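Local atomic coordinates of uncharacterized protein (Wolinella succinogenes, PDB entry 3PU6), a protein that is probably an endopeptidase of the hydrogenase maturation protease family, which would activate a hydrogenase by proteolytic processing. Residues A[11-16]-A[20-25]; A[36-41]-A[45-50]; A[49-54]-A[101-106]. All blocks are in the same frame, centred on the assembly; numbering follows the deposited sequence.

Contact 1: residues A[11-16]-A[20-25]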
loop_
_atom_site.group_PDB
_atom_site.type_symbol
_atom_site.label_atom_id
_atom_site.label_comp_id
_atom_site.label_asym_id
_atom_site.label_seq_id
_atom_site.Cartn_x
_atom_site.Cartn_y
_atom_site.Cartn_z
ATOM N N GLY A 11 2.846 -1.603 -7.319
ATOM C CA GLY A 11 3.078 -2.940 -7.842
ATOM C C GLY A 11 2.706 -3.093 -9.300
ATOM O O GLY A 11 2.109 -2.203 -9.899
ATOM N N ASN A 12 3.036 -4.250 -9.852
ATOM C CA ASN A 12 2.921 -4.535 -11.277
ATOM C C ASN A 12 2.120 -5.806 -11.481
ATOM O O ASN A 12 2.571 -6.903 -11.154
ATOM C CB ASN A 12 4.321 -4.711 -11.863
ATOM C CG ASN A 12 4.332 -4.825 -13.383
ATOM O OD1 ASN A 12 3.385 -5.308 -14.004
ATOM N ND2 ASN A 12 5.435 -4.410 -13.979
ATOM N N GLU A 13 0.928 -5.655 -12.032
ATOM C CA GLU A 13 0.001 -6.764 -12.161
ATOM C C GLU A 13 0.438 -7.793 -13.179
ATOM O O GLU A 13 -0.116 -8.887 -13.226
ATOM C CB GLU A 13 -1.377 -6.237 -12.549
ATOM C CG GLU A 13 -2.163 -5.629 -11.402
ATOM C CD GLU A 13 -3.541 -5.142 -11.840
ATOM O OE1 GLU A 13 -3.666 -4.566 -12.956
ATOM O OE2 GLU A 13 -4.498 -5.336 -11.058
ATOM N N LEU A 14 1.422 -7.436 -14.003
ATOM C CA LEU A 14 1.937 -8.346 -15.016
ATOM C C LEU A 14 3.108 -9.186 -14.504
ATOM O O LEU A 14 3.597 -10.054 -15.200
ATOM C CB LEU A 14 2.322 -7.560 -16.253
ATOM C CG LEU A 14 1.188 -6.717 -16.855
ATOM C CD1 LEU A 14 1.674 -5.989 -18.100
ATOM C CD2 LEU A 14 -0.030 -7.579 -17.170
ATOM N N ARG A 15 3.514 -8.934 -13.261
ATOM C CA ARG A 15 4.558 -9.688 -12.574
ATOM C C ARG A 15 4.049 -10.566 -11.417
ATOM O O ARG A 15 4.682 -10.616 -10.368
ATOM C CB ARG A 15 5.564 -8.716 -11.979
ATOM C CG ARG A 15 6.355 -7.983 -12.993
ATOM C CD ARG A 15 7.179 -8.939 -13.814
ATOM N NE ARG A 15 7.783 -8.242 -14.935
ATOM C CZ ARG A 15 7.212 -8.131 -16.129
ATOM N NH1 ARG A 15 6.026 -8.683 -16.359
ATOM N NH2 ARG A 15 7.828 -7.471 -17.092
ATOM N N GLY A 16 2.922 -11.246 -11.594
ATOM C CA GLY A 16 2.414 -12.162 -10.588
ATOM C C GLY A 16 2.023 -11.554 -9.250
ATOM O O GLY A 16 1.250 -10.607 -9.175
ATOM N N VAL A 20 -0.053 -7.843 -5.631
ATOM C CA VAL A 20 -0.837 -8.113 -4.438
ATOM C C VAL A 20 -1.434 -6.838 -3.877
ATOM O O VAL A 20 -2.605 -6.833 -3.500
ATOM C CB VAL A 20 -0.037 -8.886 -3.318
ATOM C CG1 VAL A 20 1.000 -7.980 -2.630
ATOM C CG2 VAL A 20 -0.986 -9.501 -2.308
ATOM N N ALA A 21 -0.635 -5.768 -3.828
ATOM C CA ALA A 21 -1.117 -4.495 -3.307
ATOM C C ALA A 21 -2.170 -3.848 -4.225
ATOM O O ALA A 21 -2.962 -3.031 -3.777
ATOM C CB ALA A 21 0.024 -3.549 -3.044
ATOM N N ILE A 22 -2.178 -4.211 -5.502
ATOM C CA ILE A 22 -3.222 -3.756 -6.398
ATOM C C ILE A 22 -4.483 -4.497 -6.012
ATOM O O ILE A 22 -5.574 -3.923 -5.952
ATOM C CB ILE A 22 -2.914 -4.033 -7.899
ATOM C CG1 ILE A 22 -1.554 -3.472 -8.312
ATOM C CG2 ILE A 22 -3.995 -3.451 -8.759
ATOM C CD1 ILE A 22 -1.345 -2.083 -7.881
ATOM N N ALA A 23 -4.338 -5.786 -5.741
ATOM C CA ALA A 23 -5.477 -6.574 -5.302
ATOM C C ALA A 23 -6.101 -5.962 -4.025
ATOM O O ALA A 23 -7.307 -5.715 -3.950
ATOM C CB ALA A 23 -5.062 -7.999 -5.091
ATOM N N LEU A 24 -5.263 -5.690 -3.033
ATOM C CA LEU A 24 -5.731 -5.088 -1.799
ATOM C C LEU A 24 -6.498 -3.805 -2.068
ATOM O O LEU A 24 -7.481 -3.521 -1.411
ATOM C CB LEU A 24 -4.553 -4.797 -0.874
ATOM C CG LEU A 24 -4.882 -4.014 0.391
ATOM C CD1 LEU A 24 -5.706 -4.860 1.351
ATOM C CD2 LEU A 24 -3.610 -3.541 1.041
ATOM N N GLY A 25 -6.029 -3.037 -3.039
ATOM C CA GLY A 25 -6.606 -1.750 -3.357
ATOM C C GLY A 25 -8.039 -1.920 -3.782
ATOM O O GLY A 25 -8.905 -1.160 -3.388
#
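Ile22 meets Gly11 and Glu13, and the contact across these segments is of van der Waals type. The Glu13 side chain runs across that of Ile22 at about a right angle: its CG lies 3.8 Å from Ile22 CG1, and its carboxylate end goes on past the methyl CG2. Because CG sits beside the backbone N (chi1 -78°) and the chain is extended beyond it, Glu13 reaches from the loop to the flank of the helix, where OE2 forms a salt bridge with Arg26. At the other end of Ile22, CD1 comes to 4.0 Å from Gly11 O. Gly11 has backbone angles at which a CB would jam against the preceding carbonyl.

Hydrogen bonds shape the loop itself. Arg15 N bonds to Asn12 O in a type I turn, and Asn12 OD1 accepts from Leu14 N at 2.9 Å, an Asx turn with the donor tilted 23° from the carbonyl plane.

The loop leaves strand 5-10 and leads into helix 20-31, whose Ile22 also packs on Phe39 and Tyr41 of strand 35-41. On other sides of this helix, Val20 and Leu24 touch strand 58-66 and helix 128-147.

Contact 2: residues A[36-41]-A[45-50]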
loop_
_atom_site.group_PDB
_atom_site.type_symbol
_atom_site.label_atom_id
_atom_site.label_comp_id
_atom_site.label_asym_id
_atom_site.label_seq_id
_atom_site.Cartn_x
_atom_site.Cartn_y
_atom_site.Cartn_z
ATOM N N SER A 36 -10.298 6.720 -0.131
ATOM C CA SER A 36 -10.047 6.861 -1.552
ATOM C C SER A 36 -8.742 6.139 -1.896
ATOM O O SER A 36 -7.711 6.367 -1.272
ATOM C CB SER A 36 -10.041 8.326 -1.979
ATOM O OG SER A 36 -8.924 9.002 -1.471
ATOM N N VAL A 37 -8.824 5.238 -2.870
ATOM C CA VAL A 37 -7.717 4.387 -3.275
ATOM C C VAL A 37 -7.057 4.910 -4.546
ATOM O O VAL A 37 -7.720 5.138 -5.553
ATOM C CB VAL A 37 -8.186 2.937 -3.522
ATOM C CG1 VAL A 37 -7.004 2.029 -3.791
ATOM C CG2 VAL A 37 -8.954 2.426 -2.337
ATOM N N PHE A 38 -5.745 5.096 -4.489
ATOM C CA PHE A 38 -4.977 5.526 -5.646
ATOM C C PHE A 38 -4.066 4.419 -6.139
ATOM O O PHE A 38 -3.152 4.012 -5.439
ATOM C CB PHE A 38 -4.137 6.742 -5.289
ATOM C CG PHE A 38 -4.939 7.965 -5.040
ATOM C CD1 PHE A 38 -6.319 7.937 -5.179
ATOM C CD2 PHE A 38 -4.324 9.156 -4.707
ATOM C CE1 PHE A 38 -7.073 9.069 -4.974
ATOM C CE2 PHE A 38 -5.078 10.300 -4.498
ATOM C CZ PHE A 38 -6.455 10.254 -4.636
ATOM N N PHE A 39 -4.316 3.932 -7.345
ATOM C CA PHE A 39 -3.442 2.937 -7.957
ATOM C C PHE A 39 -2.257 3.573 -8.642
ATOM O O PHE A 39 -2.392 4.221 -9.662
ATOM C CB PHE A 39 -4.221 2.076 -8.936
ATOM C CG PHE A 39 -5.345 1.338 -8.297
ATOM C CD1 PHE A 39 -6.576 1.952 -8.120
ATOM C CD2 PHE A 39 -5.168 0.038 -7.840
ATOM C CE1 PHE A 39 -7.623 1.277 -7.522
ATOM C CE2 PHE A 39 -6.211 -0.643 -7.229
ATOM C CZ PHE A 39 -7.439 -0.023 -7.069
ATOM N N GLY A 40 -1.084 3.385 -8.072
ATOM C CA GLY A 40 0.093 3.990 -8.639
ATOM C C GLY A 40 0.758 2.988 -9.546
ATOM O O GLY A 40 1.652 3.333 -10.308
ATOM N N TYR A 41 0.306 1.743 -9.452
ATOM C CA TYR A 41 0.989 0.620 -10.081
ATOM C C TYR A 41 2.504 0.733 -9.923
ATOM O O TYR A 41 3.020 0.791 -8.804
ATOM C CB TYR A 41 0.576 0.511 -11.545
ATOM C CG TYR A 41 -0.918 0.394 -11.686
ATOM C CD1 TYR A 41 -1.556 -0.833 -11.517
ATOM C CD2 TYR A 41 -1.699 1.514 -11.950
ATOM C CE1 TYR A 41 -2.931 -0.948 -11.628
ATOM C CE2 TYR A 41 -3.085 1.413 -12.058
ATOM C CZ TYR A 41 -3.692 0.181 -11.898
ATOM O OH TYR A 41 -5.059 0.081 -12.008
ATOM N N GLU A 45 4.465 7.826 -8.617
ATOM C CA GLU A 45 4.741 9.251 -8.676
ATOM C C GLU A 45 3.706 9.910 -9.569
ATOM O O GLU A 45 3.408 11.086 -9.425
ATOM C CB GLU A 45 6.160 9.527 -9.166
ATOM C CG GLU A 45 6.446 9.028 -10.578
ATOM C CD GLU A 45 6.884 7.565 -10.615
ATOM O OE1 GLU A 45 6.457 6.789 -9.730
ATOM O OE2 GLU A 45 7.657 7.194 -11.532
ATOM N N SER A 46 3.129 9.128 -10.466
ATOM C CA SER A 46 2.036 9.620 -11.263
ATOM C C SER A 46 0.855 10.058 -10.386
ATOM O O SER A 46 -0.080 10.686 -10.876
ATOM C CB SER A 46 1.564 8.541 -12.227
ATOM O OG SER A 46 0.476 7.824 -11.663
ATOM N N GLU A 47 0.885 9.719 -9.097
ATOM C CA GLU A 47 -0.227 10.045 -8.202
ATOM C C GLU A 47 0.021 11.223 -7.265
ATOM O O GLU A 47 -0.840 11.551 -6.460
ATOM C CB GLU A 47 -0.628 8.840 -7.359
ATOM C CG GLU A 47 -0.962 7.614 -8.154
ATOM C CD GLU A 47 -2.101 7.848 -9.093
ATOM O OE1 GLU A 47 -3.243 7.979 -8.609
ATOM O OE2 GLU A 47 -1.857 7.896 -10.317
ATOM N N PHE A 48 1.178 11.866 -7.355
ATOM C CA PHE A 48 1.486 12.928 -6.408
ATOM C C PHE A 48 0.589 14.137 -6.582
ATOM O O PHE A 48 0.276 14.828 -5.618
ATOM C CB PHE A 48 2.936 13.366 -6.519
ATOM C CG PHE A 48 3.901 12.296 -6.204
ATOM C CD1 PHE A 48 3.475 11.134 -5.580
ATOM C CD2 PHE A 48 5.244 12.448 -6.504
ATOM C CE1 PHE A 48 4.358 10.142 -5.287
ATOM C CE2 PHE A 48 6.132 11.465 -6.209
ATOM C CZ PHE A 48 5.694 10.307 -5.594
ATOM N N GLY A 49 0.192 14.402 -7.815
ATOM C CA GLY A 49 -0.586 15.583 -8.088
ATOM C C GLY A 49 -1.867 15.544 -7.298
ATOM O O GLY A 49 -2.141 16.445 -6.509
ATOM N N LYS A 50 -2.641 14.485 -7.524
ATOM C CA LYS A 50 -3.877 14.227 -6.806
ATOM C C LYS A 50 -3.672 14.241 -5.295
ATOM O O LYS A 50 -4.546 14.674 -4.534
ATOM C CB LYS A 50 -4.421 12.856 -7.185
ATOM C CG LYS A 50 -4.368 12.516 -8.648
ATOM C CD LYS A 50 -5.047 11.179 -8.864
ATOM C CE LYS A 50 -5.423 10.978 -10.320
ATOM N NZ LYS A 50 -6.367 9.831 -10.503
HETATM O O HOH W 1 1.056 5.347 -12.195
#
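The Phe38 ring has Lys50 over one face, with CD above it, while Lys50 CB lies 3.8 Å from Phe38 CE2. The extended Lys50 chain carries NZ over the ring, 5.8 Å from its centroid, a long cation-pi approach that is at most weakly attractive. Glu47 OE1 touches Phe38 CB at 3.7 Å and lies oblique to the same ring, with the carboxylate plane turned 80° from that of the ring. Among the other rings, Phe39 has Val37 CG1 over the rim of one face, and Phe48 has Glu45 CA over the centre of one face and stacks with the ring of Tyr99.

Glu47 carries much of the rest. A bend at chi2 (-60°) turns the carboxylate across the strand's backbone, with CG 3.8 Å from Gly40 CA and CD beside Phe39 O. In the 3-10 segment before the helix, Ser46 OG donates to Glu47 OE2 (2.7 Å), which receives it on its anti lone pair. A water donates to both Ser46 OG and Gly40 O, 2.8 Å from the latter, and so ties the strand end to the 3-10 segment through a polar bridge. With an alanine in place of Glu47, Ser46 OG is likely to lose its carboxylate acceptor, and a gap would probably open beside Phe38 and Gly40.

Strand 35-41 is an outermost strand, and helix 48-54 leads from it to the parallel strand 58-66 across strand 5-10, the beta-alpha-beta crossover of an alpha/beta fold.

Contact 3: residues A[49-54]-A[101-106]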
loop_
_atom_site.group_PDB
_atom_site.type_symbol
_atom_site.label_atom_id
_atom_site.label_comp_id
_atom_site.label_asym_id
_atom_site.label_seq_id
_atom_site.Cartn_x
_atom_site.Cartn_y
_atom_site.Cartn_z
ATOM N N GLY A 49 0.192 14.402 -7.815
ATOM C CA GLY A 49 -0.586 15.583 -8.088
ATOM C C GLY A 49 -1.867 15.544 -7.298
ATOM O O GLY A 49 -2.141 16.445 -6.509
ATOM N N LYS A 50 -2.641 14.485 -7.524
ATOM C CA LYS A 50 -3.877 14.227 -6.806
ATOM C C LYS A 50 -3.672 14.241 -5.295
ATOM O O LYS A 50 -4.546 14.674 -4.534
ATOM C CB LYS A 50 -4.421 12.856 -7.185
ATOM C CG LYS A 50 -4.368 12.516 -8.648
ATOM C CD LYS A 50 -5.047 11.179 -8.864
ATOM C CE LYS A 50 -5.423 10.978 -10.320
ATOM N NZ LYS A 50 -6.367 9.831 -10.503
ATOM N N LEU A 51 -2.523 13.722 -4.876
ATOM C CA LEU A 51 -2.189 13.671 -3.479
ATOM C C LEU A 51 -1.979 15.051 -2.876
ATOM O O LEU A 51 -2.516 15.337 -1.815
ATOM C CB LEU A 51 -0.967 12.787 -3.250
ATOM C CG LEU A 51 -1.232 11.278 -3.315
ATOM C CD1 LEU A 51 0.076 10.488 -3.186
ATOM C CD2 LEU A 51 -2.252 10.845 -2.260
ATOM N N ARG A 52 -1.189 15.904 -3.519
ATOM C CA ARG A 52 -0.999 17.247 -2.989
ATOM C C ARG A 52 -2.365 17.898 -2.860
ATOM O O ARG A 52 -2.682 18.554 -1.868
ATOM C CB ARG A 52 -0.156 18.100 -3.924
ATOM C CG ARG A 52 1.269 17.631 -4.155
ATOM C CD ARG A 52 1.931 18.427 -5.302
ATOM N NE ARG A 52 3.107 17.726 -5.831
ATOM C CZ ARG A 52 3.283 17.387 -7.109
ATOM N NH1 ARG A 52 2.359 17.716 -8.006
ATOM N NH2 ARG A 52 4.390 16.739 -7.496
ATOM N N GLU A 53 -3.170 17.679 -3.892
ATOM C CA GLU A 53 -4.399 18.402 -4.121
ATOM C C GLU A 53 -5.494 17.995 -3.138
ATOM O O GLU A 53 -6.395 18.777 -2.818
ATOM C CB GLU A 53 -4.846 18.140 -5.556
ATOM C CG GLU A 53 -6.003 19.003 -6.023
ATOM C CD GLU A 53 -5.724 20.493 -5.890
ATOM O OE1 GLU A 53 -4.576 20.933 -6.136
ATOM O OE2 GLU A 53 -6.672 21.227 -5.538
ATOM N N LEU A 54 -5.414 16.763 -2.661
ATOM C CA LEU A 54 -6.400 16.231 -1.742
ATOM C C LEU A 54 -6.031 16.466 -0.272
ATOM O O LEU A 54 -6.898 16.473 0.592
ATOM C CB LEU A 54 -6.565 14.746 -2.020
ATOM C CG LEU A 54 -7.284 13.880 -1.000
ATOM C CD1 LEU A 54 -8.685 14.406 -0.807
ATOM C CD2 LEU A 54 -7.297 12.451 -1.493
ATOM N N ARG A 101 5.711 11.567 3.263
ATOM C CA ARG A 101 5.841 12.115 4.599
ATOM C C ARG A 101 5.806 13.625 4.541
ATOM O O ARG A 101 5.452 14.283 5.519
ATOM C CB ARG A 101 7.150 11.680 5.244
ATOM C CG ARG A 101 7.297 10.204 5.440
ATOM C CD ARG A 101 8.716 9.872 5.924
ATOM N NE ARG A 101 8.872 9.905 7.375
ATOM C CZ ARG A 101 9.382 10.923 8.061
ATOM N NH1 ARG A 101 9.788 12.017 7.436
ATOM N NH2 ARG A 101 9.483 10.849 9.381
ATOM N N GLY A 102 6.196 14.170 3.394
ATOM C CA GLY A 102 6.221 15.604 3.201
ATOM C C GLY A 102 4.851 16.150 2.875
ATOM O O GLY A 102 4.527 17.272 3.232
ATOM N N ILE A 103 4.047 15.358 2.181
ATOM C CA ILE A 103 2.656 15.709 1.976
ATOM C C ILE A 103 1.872 15.524 3.277
ATOM O O ILE A 103 0.997 16.323 3.608
ATOM C CB ILE A 103 1.972 14.786 0.952
ATOM C CG1 ILE A 103 2.632 14.822 -0.407
ATOM C CG2 ILE A 103 0.486 15.155 0.776
ATOM C CD1 ILE A 103 1.763 14.103 -1.399
ATOM N N CYS A 104 2.194 14.452 3.998
ATOM C CA CYS A 104 1.358 13.950 5.085
ATOM C C CYS A 104 2.162 13.418 6.259
ATOM O O CYS A 104 3.094 12.646 6.071
ATOM C CB CYS A 104 0.517 12.807 4.552
ATOM S SG CYS A 104 -0.726 12.296 5.669
ATOM N N SER A 105 1.785 13.804 7.472
ATOM C CA SER A 105 2.457 13.313 8.682
ATOM C C SER A 105 2.135 11.838 8.977
ATOM O O SER A 105 3.045 11.025 9.214
ATOM C CB SER A 105 2.074 14.175 9.882
ATOM O OG SER A 105 0.676 14.121 10.108
ATOM N N LYS A 106 0.845 11.502 8.972
ATOM C CA LYS A 106 0.427 10.111 9.048
ATOM C C LYS A 106 0.680 9.333 7.761
ATOM O O LYS A 106 -0.269 8.923 7.096
ATOM C CB LYS A 106 -1.048 9.996 9.372
ATOM C CG LYS A 106 -1.351 9.848 10.835
ATOM C CD LYS A 106 -0.416 8.857 11.512
ATOM C CE LYS A 106 -0.757 8.759 12.991
ATOM N NZ LYS A 106 0.338 8.118 13.759
#
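Ile103 points its side chain at Leu51 and the adjoining backbone of helix 48-54, meeting them with two methyl groups. CD1 lies 3.6 Å from Leu51 CB, the apolar touch of the contact, and 4.1 Å from Arg52 N. The branch methyl CG2 faces Leu51 O at 4.0 Å. With CD1 anti to CA (chi2 -170°), the longer branch of Ile103 reaches helix 48-54. The two backbones come nearest at Arg52 and Ile103, whose CA atoms are 6.4 Å apart, and the contact buries a modest 125 Å² in all.

Outside this first shell, the rest of the Leu51 side chain turns to the sheet, where it packs on Val6 and Phe38. Arg52 runs along the exposed side of its helix, and its NE makes a weak hydrogen bond to Tyr99 OH, a second link between the two helices. Ile103 is the last residue of its helix; Cys104 is the first to leave helical angles.

The C-terminal end of helix 94-103 thus abuts helix 48-54 through Ile103. Leu54 continues the packing of helix 48-54 onto strands 5-10 and 35-41, while the chain beyond Cys104 leads into strand 106-114, which lies next to strand 58-66 in the sheet.

In the fold
Contacts 1 and 2 come one after the other along the chain, joined by helix 20-31 running into strand 35-41. Their centres are 14 Å apart, and they touch where Gly11 N probably bonds to Tyr41 O and Phe39 packs on helix 20-31. Contact 3 begins where contact 2 ends: both use helix 48-54 and share Gly49 and Lys50, with centres 10 Å apart. Contacts 1 and 3 lie on opposite sides of the chain's centre, 22 Å apart between centres. Contact 2, on edge strand 35-41, lies between them and touches both, with Phe39 turned to helix 20-31 and Phe38 to helix 48-54, consistent with a three-layer alpha/beta/alpha arrangement.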